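Local coordinates for protease Do-like 2, chloroplastic (Arabidopsis thaliana, PDB 4FLN), which is a serine protease that performs the primary cleavage of the photodamaged D1 protein of plant photosystem II, at residues B[47-51]-B[77-81]; B[53-59]-B[94-100]; B[115-121]-B[239-243]; B[156-160]-B[195-199]. All coordinates share one frame; numbering follows the deposited sequence.

All four contacts belong to the serine protease part of the chain. Interactions 1 and 2 share strand 50-57, which pairs with strand 72-82 in one and with strand 96-102 in the other; their centres lie about 18 Å apart and their segments alternate along the sequence. Interaction 3, later in the chain, joins barrel strand 110-118 to helix 233-246, and is tied to interaction 2 by a salt bridge between Asp96 and Arg117. Interaction 4, both of whose segments fall between 115-121 and 239-243, brings together two loops of the second six-stranded barrel, about 13 Å from interaction 1 between centres. Each contact has a residue near one of the probable charge-relay residues His91, Asp122 and Ser200.

Interaction 1 (B[47-51]-B[77-81]); sequences LNAVV and SAFMI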
loop_
_atom_site.group_PDB
_atom_site.type_symbol
_atom_site.label_atom_id
_atom_site.label_comp_id
_atom_site.label_asym_id
_atom_site.label_seq_id
_atom_site.Cartn_x
_atom_site.Cartn_y
_atom_site.Cartn_z
ATOM N N LEU B 47 8.134 39.353 20.392
ATOM C CA LEU B 47 7.660 38.005 20.663
ATOM C C LEU B 47 6.700 37.988 21.849
ATOM O O LEU B 47 5.908 37.057 22.013
ATOM C CB LEU B 47 8.838 37.064 20.920
ATOM C CG LEU B 47 10.005 37.165 19.937
ATOM C CD1 LEU B 47 10.882 35.936 20.047
ATOM C CD2 LEU B 47 9.509 37.329 18.509
ATOM N N ASN B 48 6.768 39.028 22.672
ATOM C CA ASN B 48 5.924 39.109 23.858
ATOM C C ASN B 48 4.481 39.458 23.516
ATOM O O ASN B 48 3.578 39.342 24.349
ATOM C CB ASN B 48 6.511 40.090 24.875
ATOM C CG ASN B 48 7.601 39.461 25.727
ATOM O OD1 ASN B 48 7.316 38.814 26.736
ATOM N ND2 ASN B 48 8.857 39.638 25.321
ATOM N N ALA B 49 4.269 39.868 22.274
ATOM C CA ALA B 49 2.931 40.185 21.810
ATOM C C ALA B 49 2.231 38.945 21.279
ATOM O O ALA B 49 1.036 38.978 20.998
ATOM C CB ALA B 49 2.995 41.248 20.739
ATOM N N VAL B 50 2.983 37.855 21.132
ATOM C CA VAL B 50 2.439 36.612 20.586
ATOM C C VAL B 50 1.914 35.753 21.717
ATOM O O VAL B 50 2.513 35.690 22.787
ATOM C CB VAL B 50 3.488 35.810 19.776
ATOM C CG1 VAL B 50 2.846 34.606 19.103
ATOM C CG2 VAL B 50 4.139 36.688 18.743
ATOM N N VAL B 51 0.793 35.090 21.467
ATOM C CA VAL B 51 0.085 34.333 22.492
ATOM C C VAL B 51 -0.202 32.911 22.014
ATOM O O VAL B 51 -0.397 32.681 20.821
ATOM C CB VAL B 51 -1.243 35.044 22.847
ATOM C CG1 VAL B 51 -2.271 34.062 23.350
ATOM C CG2 VAL B 51 -1.007 36.164 23.848
ATOM N N SER B 77 -1.985 29.784 17.453
ATOM C CA SER B 77 -1.341 31.046 17.818
ATOM C C SER B 77 -2.201 32.279 17.593
ATOM O O SER B 77 -3.030 32.328 16.686
ATOM C CB SER B 77 -0.009 31.204 17.091
ATOM O OG SER B 77 0.905 30.221 17.530
ATOM N N ALA B 78 -1.988 33.277 18.436
ATOM C CA ALA B 78 -2.641 34.568 18.287
ATOM C C ALA B 78 -1.686 35.675 18.730
ATOM O O ALA B 78 -0.639 35.395 19.317
ATOM C CB ALA B 78 -3.939 34.607 19.082
ATOM N N PHE B 79 -2.024 36.925 18.429
ATOM C CA PHE B 79 -1.178 38.039 18.842
ATOM C C PHE B 79 -1.968 39.310 19.084
ATOM O O PHE B 79 -3.066 39.481 18.563
ATOM C CB PHE B 79 -0.071 38.292 17.816
ATOM C CG PHE B 79 -0.575 38.538 16.422
ATOM C CD1 PHE B 79 -0.888 37.476 15.585
ATOM C CD2 PHE B 79 -0.713 39.828 15.937
ATOM C CE1 PHE B 79 -1.341 37.701 14.295
ATOM C CE2 PHE B 79 -1.167 40.057 14.645
ATOM C CZ PHE B 79 -1.482 38.995 13.828
ATOM N N MET B 80 -1.387 40.208 19.869
ATOM C CA MET B 80 -2.033 41.462 20.219
ATOM C C MET B 80 -1.919 42.465 19.082
ATOM O O MET B 80 -0.817 42.849 18.687
ATOM C CB MET B 80 -1.385 42.041 21.476
ATOM C CG MET B 80 -1.356 41.076 22.649
ATOM S SD MET B 80 -0.393 41.698 24.036
ATOM C CE MET B 80 -0.535 40.340 25.195
ATOM N N ILE B 81 -3.069 42.875 18.554
ATOM C CA ILE B 81 -3.125 43.864 17.483
ATOM C C ILE B 81 -3.449 45.264 17.973
ATOM O O ILE B 81 -3.561 46.191 17.176
ATOM C CB ILE B 81 -4.148 43.477 16.428
ATOM C CG1 ILE B 81 -5.519 43.283 17.072
ATOM C CG2 ILE B 81 -3.711 42.212 15.729
ATOM C CD1 ILE B 81 -6.559 42.813 16.097
#
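Ala49 O is approached by three groups of segment 77-81. Met80 N donates to it at 2.9 Å, with an N-H...O angle of 159°, Phe79 CA brings a C-H to within 3.2 Å of it, and Met80 CG lies alongside. Farther on, the chains form a regular antiparallel ladder. Val51 and Ala78 are a hydrogen-bonded pair that exchanges two bonds: Val51 N reaches Ala78 O at 2.6 Å and Ala78 N reaches Val51 O at 2.9 Å. Between the Met80 N to Ala49 O bond and this pair sits the non-hydrogen-bonded pair of Val50 and Phe79, where Phe79 CB is 4.1 Å from Val50 CA. Phe79 has its CG between the backbone N and the carbonyl carbon (chi1 56°), and its ring leads off from the neighbouring strand. Val50 sets CG1 beside Ala78 O. On the face that carries Val51 and Ala78, the extended Met80 chain brings its methyl CE to 4.4 Å from Val51 CG2, a light apolar touch. The first segment enters this ladder from a type I beta turn, closed by Val50 N to Leu47 O at 3.2 Å. Ser77 OG turns to Tyr157 N and Gly198 O, near the probable catalytic Ser200, while Tyr157 OH bonds to Val50 O. Strand 72-82 thus runs between strands 50-57 and 85-88 of the first barrel, and Val50 and Phe79 both press on Pro203 of strand 203-205, where the second barrel abuts.

Interaction 2 (B[53-59]-B[94-100]); sequences VYCTHTA and EHDTQVK
Lys100 lies along Tyr54 and Thr56 where strands 50-57 and 96-102, the two ends of the sheet order, join to close the first beta barrel of this trypsin-like protease. Its CB and CG pass Tyr54 O, with CG at 3.6 Å; CD rests 3.6 Å from Tyr54 CB, and CE and NZ run on beside Thr56 OG1, NZ at 4.2 Å being too far for a bond. The side chain also packs on Glu432 of a neighbouring subunit. Beneath it, Tyr54 and Lys100 exchange two nearly straight backbone bonds, and Lys100 O also lies at the edge of the Tyr54 ring. Farther along, Thr56 faces two residues: its N donates to Gln98 O, while its O receives Thr97 N, an irregularity consistent with a beta bulge, where the second chain turns a corner. Thr97 OG1 and Thr58 OG1 meet across the step at 2.7 Å, with Thr58 as donor. On the face bearing Cys55 and Val99, SG of Cys55 lies 4.1 Å from Val99 CG2 and also sits over one face of the His57 ring. Ala59 CA covers the ring of His95, 4.2 Å from its centroid. With His57 NE2 held by Ser74 OG, the other ring nitrogen, His57 ND1, gives its N-H to Glu94 O at 2.6 Å, bent to 133° and with the oxygen 22° out of the ring plane.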
loop_
_atom_site.group_PDB
_atom_site.type_symbol
_atom_site.label_atom_id
_atom_site.label_comp_id
_atom_site.label_asym_id
_atom_site.label_seq_id
_atom_site.Cartn_x
_atom_site.Cartn_y
_atom_site.Cartn_z
ATOM N N VAL B 53 -2.743 29.634 21.965
ATOM C CA VAL B 53 -4.197 29.507 21.990
ATOM C C VAL B 53 -4.639 28.090 22.275
ATOM O O VAL B 53 -4.338 27.176 21.508
ATOM C CB VAL B 53 -4.822 29.921 20.636
ATOM C CG1 VAL B 53 -6.309 29.641 20.626
ATOM C CG2 VAL B 53 -4.543 31.384 20.342
ATOM N N TYR B 54 -5.363 27.909 23.373
ATOM C CA TYR B 54 -5.965 26.614 23.673
ATOM C C TYR B 54 -7.461 26.693 23.430
ATOM O O TYR B 54 -8.135 27.613 23.909
ATOM C CB TYR B 54 -5.711 26.206 25.120
ATOM C CG TYR B 54 -4.259 26.151 25.514
ATOM C CD1 TYR B 54 -3.612 24.937 25.679
ATOM C CD2 TYR B 54 -3.535 27.312 25.733
ATOM C CE1 TYR B 54 -2.279 24.885 26.052
ATOM C CE2 TYR B 54 -2.203 27.270 26.101
ATOM C CZ TYR B 54 -1.580 26.055 26.263
ATOM O OH TYR B 54 -0.253 26.011 26.634
ATOM N N CYS B 55 -7.974 25.723 22.683
ATOM C CA CYS B 55 -9.386 25.702 22.336
ATOM C C CYS B 55 -9.981 24.302 22.348
ATOM O O CYS B 55 -9.419 23.365 21.778
ATOM C CB CYS B 55 -9.609 26.338 20.965
ATOM S SG CYS B 55 -11.256 26.052 20.295
ATOM N N THR B 56 -11.135 24.175 22.993
ATOM C CA THR B 56 -11.863 22.917 23.030
ATOM C C THR B 56 -12.909 22.919 21.929
ATOM O O THR B 56 -13.682 23.863 21.809
ATOM C CB THR B 56 -12.524 22.720 24.394
ATOM O OG1 THR B 56 -11.505 22.595 25.393
ATOM C CG2 THR B 56 -13.371 21.473 24.400
ATOM N N HIS B 57 -12.929 21.862 21.123
ATOM C CA HIS B 57 -13.784 21.814 19.940
ATOM C C HIS B 57 -14.894 20.784 20.046
ATOM O O HIS B 57 -14.624 19.590 20.136
ATOM C CB HIS B 57 -12.949 21.503 18.693
ATOM C CG HIS B 57 -11.887 22.518 18.411
ATOM N ND1 HIS B 57 -12.102 23.617 17.610
ATOM C CD2 HIS B 57 -10.605 22.607 18.837
ATOM C CE1 HIS B 57 -10.998 24.338 17.551
ATOM N NE2 HIS B 57 -10.075 23.746 18.287
ATOM N N THR B 58 -16.143 21.238 20.038
ATOM C CA THR B 58 -17.248 20.312 19.840
ATOM C C THR B 58 -17.964 20.624 18.544
ATOM O O THR B 58 -18.737 21.572 18.470
ATOM C CB THR B 58 -18.278 20.404 20.970
ATOM O OG1 THR B 58 -17.607 20.422 22.237
ATOM C CG2 THR B 58 -19.237 19.223 20.900
ATOM N N ALA B 59 -17.741 19.797 17.533
ATOM C CA ALA B 59 -18.425 19.954 16.264
ATOM C C ALA B 59 -19.693 19.118 16.270
ATOM O O ALA B 59 -19.792 18.161 17.031
ATOM C CB ALA B 59 -17.520 19.535 15.127
ATOM N N GLU B 94 -12.561 27.589 15.947
ATOM C CA GLU B 94 -13.739 27.008 15.321
ATOM C C GLU B 94 -14.534 26.106 16.279
ATOM O O GLU B 94 -13.952 25.320 17.025
ATOM C CB GLU B 94 -13.320 26.239 14.071
ATOM C CG GLU B 94 -14.164 25.028 13.769
ATOM C CD GLU B 94 -13.799 24.395 12.438
ATOM O OE1 GLU B 94 -13.839 23.144 12.336
ATOM O OE2 GLU B 94 -13.478 25.153 11.495
ATOM N N HIS B 95 -15.861 26.239 16.248
ATOM C CA HIS B 95 -16.774 25.502 17.135
ATOM C C HIS B 95 -16.337 25.561 18.596
ATOM O O HIS B 95 -16.338 24.544 19.292
ATOM C CB HIS B 95 -16.911 24.034 16.715
ATOM C CG HIS B 95 -17.583 23.831 15.394
ATOM N ND1 HIS B 95 -16.909 23.389 14.276
ATOM C CD2 HIS B 95 -18.873 23.998 15.013
ATOM C CE1 HIS B 95 -17.752 23.294 13.263
ATOM N NE2 HIS B 95 -18.951 23.657 13.683
ATOM N N ASP B 96 -15.993 26.750 19.070
ATOM C CA ASP B 96 -15.370 26.864 20.379
ATOM C C ASP B 96 -16.325 26.537 21.524
ATOM O O ASP B 96 -17.365 27.174 21.689
ATOM C CB ASP B 96 -14.768 28.268 20.562
ATOM C CG ASP B 96 -15.823 29.362 20.631
ATOM O OD1 ASP B 96 -16.487 29.615 19.603
ATOM O OD2 ASP B 96 -15.976 29.976 21.713
ATOM N N THR B 97 -15.961 25.531 22.310
ATOM C CA THR B 97 -16.638 25.262 23.571
ATOM C C THR B 97 -16.091 26.218 24.618
ATOM O O THR B 97 -16.836 26.839 25.376
ATOM C CB THR B 97 -16.402 23.828 24.030
ATOM O OG1 THR B 97 -17.052 22.928 23.123
ATOM C CG2 THR B 97 -16.954 23.628 25.423
ATOM N N GLN B 98 -14.768 26.320 24.649
ATOM C CA GLN B 98 -14.083 27.311 25.461
ATOM C C GLN B 98 -12.734 27.641 24.818
ATOM O O GLN B 98 -12.152 26.829 24.086
ATOM C CB GLN B 98 -13.899 26.819 26.898
ATOM C CG GLN B 98 -13.034 25.582 27.023
ATOM C CD GLN B 98 -12.853 25.135 28.457
ATOM O OE1 GLN B 98 -11.847 24.517 28.798
ATOM N NE2 GLN B 98 -13.831 25.442 29.307
ATOM N N VAL B 99 -12.247 28.843 25.090
ATOM C CA VAL B 99 -11.025 29.308 24.479
ATOM C C VAL B 99 -10.152 29.970 25.532
ATOM O O VAL B 99 -10.595 30.868 26.265
ATOM C CB VAL B 99 -11.331 30.281 23.334
ATOM C CG1 VAL B 99 -10.041 30.833 22.742
ATOM C CG2 VAL B 99 -12.164 29.582 22.269
ATOM N N LYS B 100 -8.911 29.508 25.614
ATOM C CA LYS B 100 -7.997 29.968 26.647
ATOM C C LYS B 100 -6.695 30.418 26.008
ATOM O O LYS B 100 -6.245 29.848 25.016
ATOM C CB LYS B 100 -7.736 28.843 27.652
ATOM C CG LYS B 100 -8.697 27.660 27.514
ATOM C CD LYS B 100 -8.015 26.328 27.824
ATOM C CE LYS B 100 -8.915 25.138 27.501
ATOM N NZ LYS B 100 -8.200 23.829 27.633
#

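Interaction 3 (B[115-121]-B[239-243]); sequences LVRGVDC and FLTDY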
loop_
_atom_site.group_PDB
_atom_site.type_symbol
_atom_site.label_atom_id
_atom_site.label_comp_id
_atom_site.label_asym_id
_atom_site.label_seq_id
_atom_site.Cartn_x
_atom_site.Cartn_y
_atom_site.Cartn_z
ATOM N N LEU B 115 -14.965 37.378 19.505
ATOM C CA LEU B 115 -15.756 38.536 19.106
ATOM C C LEU B 115 -16.426 38.332 17.754
ATOM O O LEU B 115 -17.645 38.463 17.623
ATOM C CB LEU B 115 -14.877 39.785 19.037
ATOM C CG LEU B 115 -14.280 40.325 20.338
ATOM C CD1 LEU B 115 -13.506 41.602 20.064
ATOM C CD2 LEU B 115 -15.366 40.576 21.367
ATOM N N VAL B 116 -15.620 38.041 16.739
ATOM C CA VAL B 116 -16.145 37.878 15.394
ATOM C C VAL B 116 -15.233 36.981 14.579
ATOM O O VAL B 116 -14.021 36.995 14.760
ATOM C CB VAL B 116 -16.311 39.252 14.704
ATOM C CG1 VAL B 116 -14.968 39.971 14.601
ATOM C CG2 VAL B 116 -16.968 39.102 13.343
ATOM N N ARG B 117 -15.805 36.193 13.681
ATOM C CA ARG B 117 -14.974 35.316 12.879
ATOM C C ARG B 117 -15.369 35.251 11.402
ATOM O O ARG B 117 -16.459 34.799 11.065
ATOM C CB ARG B 117 -14.977 33.923 13.503
ATOM C CG ARG B 117 -16.337 33.289 13.569
ATOM C CD ARG B 117 -16.317 32.031 14.408
ATOM N NE ARG B 117 -16.494 32.309 15.830
ATOM C CZ ARG B 117 -16.332 31.405 16.789
ATOM N NH1 ARG B 117 -15.976 30.166 16.481
ATOM N NH2 ARG B 117 -16.523 31.741 18.052
ATOM N N GLY B 118 -14.488 35.728 10.523
ATOM C CA GLY B 118 -14.607 35.450 9.102
ATOM C C GLY B 118 -14.171 34.037 8.752
ATOM O O GLY B 118 -13.015 33.672 8.953
ATOM N N VAL B 119 -15.056 33.258 8.153
ATOM C CA VAL B 119 -14.705 31.883 7.815
ATOM C C VAL B 119 -13.880 31.724 6.534
ATOM O O VAL B 119 -12.953 30.917 6.498
ATOM C CB VAL B 119 -15.936 30.993 7.736
ATOM C CG1 VAL B 119 -15.714 29.885 6.710
ATOM C CG2 VAL B 119 -16.248 30.429 9.118
ATOM N N ASP B 120 -14.215 32.483 5.492
ATOM C CA ASP B 120 -13.537 32.346 4.203
ATOM C C ASP B 120 -12.180 33.062 4.104
ATOM O O ASP B 120 -11.369 32.741 3.235
ATOM C CB ASP B 120 -14.464 32.700 3.021
ATOM C CG ASP B 120 -15.338 33.907 3.292
ATOM O OD1 ASP B 120 -15.521 34.260 4.471
ATOM O OD2 ASP B 120 -15.857 34.497 2.319
ATOM N N CYS B 121 -11.940 34.032 4.980
ATOM C CA CYS B 121 -10.615 34.640 5.094
ATOM C C CYS B 121 -9.818 34.043 6.260
ATOM O O CYS B 121 -8.663 34.420 6.492
ATOM C CB CYS B 121 -10.738 36.152 5.263
ATOM S SG CYS B 121 -11.664 36.638 6.733
ATOM N N PHE B 239 -11.100 42.886 6.939
ATOM C CA PHE B 239 -11.853 42.229 7.985
ATOM C C PHE B 239 -12.134 43.175 9.151
ATOM O O PHE B 239 -13.254 43.257 9.652
ATOM C CB PHE B 239 -11.109 40.987 8.473
ATOM C CG PHE B 239 -11.869 40.203 9.489
ATOM C CD1 PHE B 239 -13.021 39.526 9.129
ATOM C CD2 PHE B 239 -11.448 40.161 10.803
ATOM C CE1 PHE B 239 -13.730 38.817 10.062
ATOM C CE2 PHE B 239 -12.153 39.455 11.742
ATOM C CZ PHE B 239 -13.299 38.780 11.376
ATOM N N LEU B 240 -11.115 43.895 9.585
ATOM C CA LEU B 240 -11.291 44.780 10.724
ATOM C C LEU B 240 -12.270 45.915 10.432
ATOM O O LEU B 240 -13.144 46.191 11.247
ATOM C CB LEU B 240 -9.948 45.317 11.219
ATOM C CG LEU B 240 -9.001 44.255 11.779
ATOM C CD1 LEU B 240 -7.668 44.881 12.185
ATOM C CD2 LEU B 240 -9.645 43.512 12.948
ATOM N N THR B 241 -12.135 46.576 9.283
ATOM C CA THR B 241 -13.044 47.679 8.983
ATOM C C THR B 241 -14.451 47.143 8.726
ATOM O O THR B 241 -15.443 47.787 9.074
ATOM C CB THR B 241 -12.557 48.625 7.829
ATOM O OG1 THR B 241 -13.501 48.619 6.751
ATOM C CG2 THR B 241 -11.197 48.231 7.315
ATOM N N ASP B 242 -14.534 45.951 8.144
ATOM C CA ASP B 242 -15.822 45.301 7.989
ATOM C C ASP B 242 -16.483 45.286 9.364
ATOM O O ASP B 242 -17.631 45.693 9.524
ATOM C CB ASP B 242 -15.649 43.881 7.444
ATOM C CG ASP B 242 -16.975 43.187 7.160
ATOM O OD1 ASP B 242 -16.958 42.015 6.721
ATOM O OD2 ASP B 242 -18.039 43.799 7.378
ATOM N N TYR B 243 -15.723 44.849 10.362
ATOM C CA TYR B 243 -16.230 44.691 11.721
ATOM C C TYR B 243 -16.551 46.021 12.403
ATOM O O TYR B 243 -17.564 46.139 13.094
ATOM C CB TYR B 243 -15.227 43.884 12.553
ATOM C CG TYR B 243 -15.652 43.615 13.971
ATOM C CD1 TYR B 243 -16.850 42.970 14.252
ATOM C CD2 TYR B 243 -14.844 43.981 15.032
ATOM C CE1 TYR B 243 -17.236 42.714 15.558
ATOM C CE2 TYR B 243 -15.218 43.736 16.335
ATOM C CZ TYR B 243 -16.412 43.100 16.595
ATOM O OH TYR B 243 -16.773 42.856 17.899
#
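The helix that follows the second barrel, a standard element of the chymotrypsin fold, lays Phe239 and Tyr243, one turn apart, against strand 110-118 of the first barrel. The contact is built from side-chain packing and ring contacts. Val116 CG1 stands over the centre of the Tyr243 ring, 3.6 Å from its centroid and 13° off the normal, a CH-pi contact; CG1 holds the position between backbone N and carbonyl carbon (chi1 60°), which points it at the helix, where it meets both rings, CG2 lying a little farther off. Beyond the ring, Tyr243 OH passes beside Leu115 CB at 3.8 Å, the two side chains crossing at about a right angle. Phe239, with CG anti to its N (chi1 -176°), pushes the far end of its ring at the strand: CZ lies 3.8 Å from Val116 CG1, and CE1 comes to Gly118 N and CA, where a beta carbon would collide with it. Cys121 SG meets the same ring obliquely, 4.8 Å from its centroid. Replacing Tyr243 by a serine would probably leave Val116 CG1 without this ring face and open a gap beside Leu115. The segment axes come within 10.1 Å of each other. Behind the interface strand 123-129 contributes Leu125 under Val116 and Ile123 against Phe239, while just after the helix the Tyr249 ring meets that of Phe239, which Tyr252 also touches.

Interaction 4 (B[156-160]-B[195-199]); sequences GYPLG and INPGN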
loop_
_atom_site.group_PDB
_atom_site.type_symbol
_atom_site.label_atom_id
_atom_site.label_comp_id
_atom_site.label_asym_id
_atom_site.label_seq_id
_atom_site.Cartn_x
_atom_site.Cartn_y
_atom_site.Cartn_z
ATOM N N GLY B 156 5.252 31.769 16.404
ATOM C CA GLY B 156 4.126 31.008 16.911
ATOM C C GLY B 156 4.494 29.930 17.910
ATOM O O GLY B 156 5.647 29.805 18.317
ATOM N N TYR B 157 3.506 29.147 18.313
ATOM C CA TYR B 157 3.739 28.088 19.277
ATOM C C TYR B 157 3.529 26.717 18.652
ATOM O O TYR B 157 2.398 26.316 18.409
ATOM C CB TYR B 157 2.822 28.265 20.487
ATOM C CG TYR B 157 3.110 29.530 21.256
ATOM C CD1 TYR B 157 3.958 29.518 22.353
ATOM C CD2 TYR B 157 2.553 30.739 20.874
ATOM C CE1 TYR B 157 4.238 30.674 23.051
ATOM C CE2 TYR B 157 2.826 31.902 21.565
ATOM C CZ TYR B 157 3.671 31.863 22.654
ATOM O OH TYR B 157 3.947 33.015 23.358
ATOM N N PRO B 158 4.626 25.976 18.427
ATOM C CA PRO B 158 4.528 24.650 17.804
ATOM C C PRO B 158 3.617 23.740 18.616
ATOM O O PRO B 158 3.395 23.995 19.804
ATOM C CB PRO B 158 5.962 24.112 17.886
ATOM C CG PRO B 158 6.826 25.291 18.156
ATOM C CD PRO B 158 5.988 26.271 18.903
ATOM N N LEU B 159 3.084 22.701 17.984
ATOM C CA LEU B 159 2.353 21.680 18.718
ATOM C C LEU B 159 3.314 20.996 19.685
ATOM O O LEU B 159 4.387 20.544 19.286
ATOM C CB LEU B 159 1.730 20.672 17.756
ATOM C CG LEU B 159 0.671 21.277 16.834
ATOM C CD1 LEU B 159 -0.251 20.215 16.281
ATOM C CD2 LEU B 159 -0.135 22.297 17.601
ATOM N N GLY B 160 2.943 20.946 20.960
ATOM C CA GLY B 160 3.801 20.376 21.983
ATOM C C GLY B 160 4.807 21.384 22.503
ATOM O O GLY B 160 5.190 22.310 21.791
ATOM N N ILE B 195 5.754 26.132 7.873
ATOM C CA ILE B 195 5.085 26.576 9.090
ATOM C C ILE B 195 4.423 25.420 9.850
ATOM O O ILE B 195 3.701 24.619 9.267
ATOM C CB ILE B 195 4.032 27.659 8.766
ATOM C CG1 ILE B 195 4.684 28.803 7.983
ATOM C CG2 ILE B 195 3.381 28.186 10.041
ATOM C CD1 ILE B 195 3.738 29.920 7.593
ATOM N N ASN B 196 4.684 25.338 11.152
ATOM C CA ASN B 196 4.073 24.332 12.022
ATOM C C ASN B 196 2.598 24.649 12.276
ATOM O O ASN B 196 2.237 25.797 12.548
ATOM C CB ASN B 196 4.849 24.263 13.349
ATOM C CG ASN B 196 4.230 23.300 14.367
ATOM O OD1 ASN B 196 3.016 23.266 14.569
ATOM N ND2 ASN B 196 5.079 22.524 15.023
ATOM N N PRO B 197 1.736 23.626 12.205
ATOM C CA PRO B 197 0.298 23.846 12.377
ATOM C C PRO B 197 -0.001 24.687 13.602
ATOM O O PRO B 197 -0.777 25.640 13.516
ATOM C CB PRO B 197 -0.253 22.430 12.574
ATOM C CG PRO B 197 0.902 21.483 12.291
ATOM C CD PRO B 197 2.025 22.272 11.717
ATOM N N GLY B 198 0.634 24.367 14.722
ATOM C CA GLY B 198 0.462 25.149 15.931
ATOM C C GLY B 198 0.864 26.601 15.745
ATOM O O GLY B 198 0.495 27.457 16.550
ATOM N N ASN B 199 1.618 26.885 14.686
ATOM C CA ASN B 199 2.140 28.235 14.470
ATOM C C ASN B 199 1.207 29.257 13.826
ATOM O O ASN B 199 1.423 30.453 13.977
ATOM C CB ASN B 199 3.483 28.199 13.742
ATOM C CG ASN B 199 4.641 28.155 14.695
ATOM O OD1 ASN B 199 4.576 27.504 15.736
ATOM N ND2 ASN B 199 5.698 28.876 14.369
HETATM O O HOH W 1 5.200 20.044 16.691
#
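Asn196 and Leu159 cross obliquely, the amide of Asn196 turned so that its two ends do different work. With CG anti to the backbone N (chi1 176°), OD1 accepts Gly198 N at 2.6 Å in the carbonyl plane, making an Asx turn, and takes a weak second bond from Leu159 N at 3.5 Å. ND2 lies 3.4 Å from Pro158 CB and donates to a water at 3.0 Å, which in turn donates to Leu159 O at 2.8 Å. Asn199 slants across Pro158 instead: its OD1 rests against the Tyr157-Pro158 peptide, 3.1 Å from Pro158 N, which has no hydrogen to offer. Leu159 CD2 lies 3.4 Å from Gly198 CA, where any side chain would collide. A valine in place of Asn196 would probably leave Gly198 N and Leu159 N without this acceptor, cost the water one of its two partners here, and let the turn relax. In chymotrypsin-like enzymes the backbone N of the glycine two before the catalytic serine helps form the oxyanion hole. Here the N of Gly198 is engaged by Asn196 OD1, and Pro197 O bonds to Ser200 OG, which is consistent with the resting state of this hexamer.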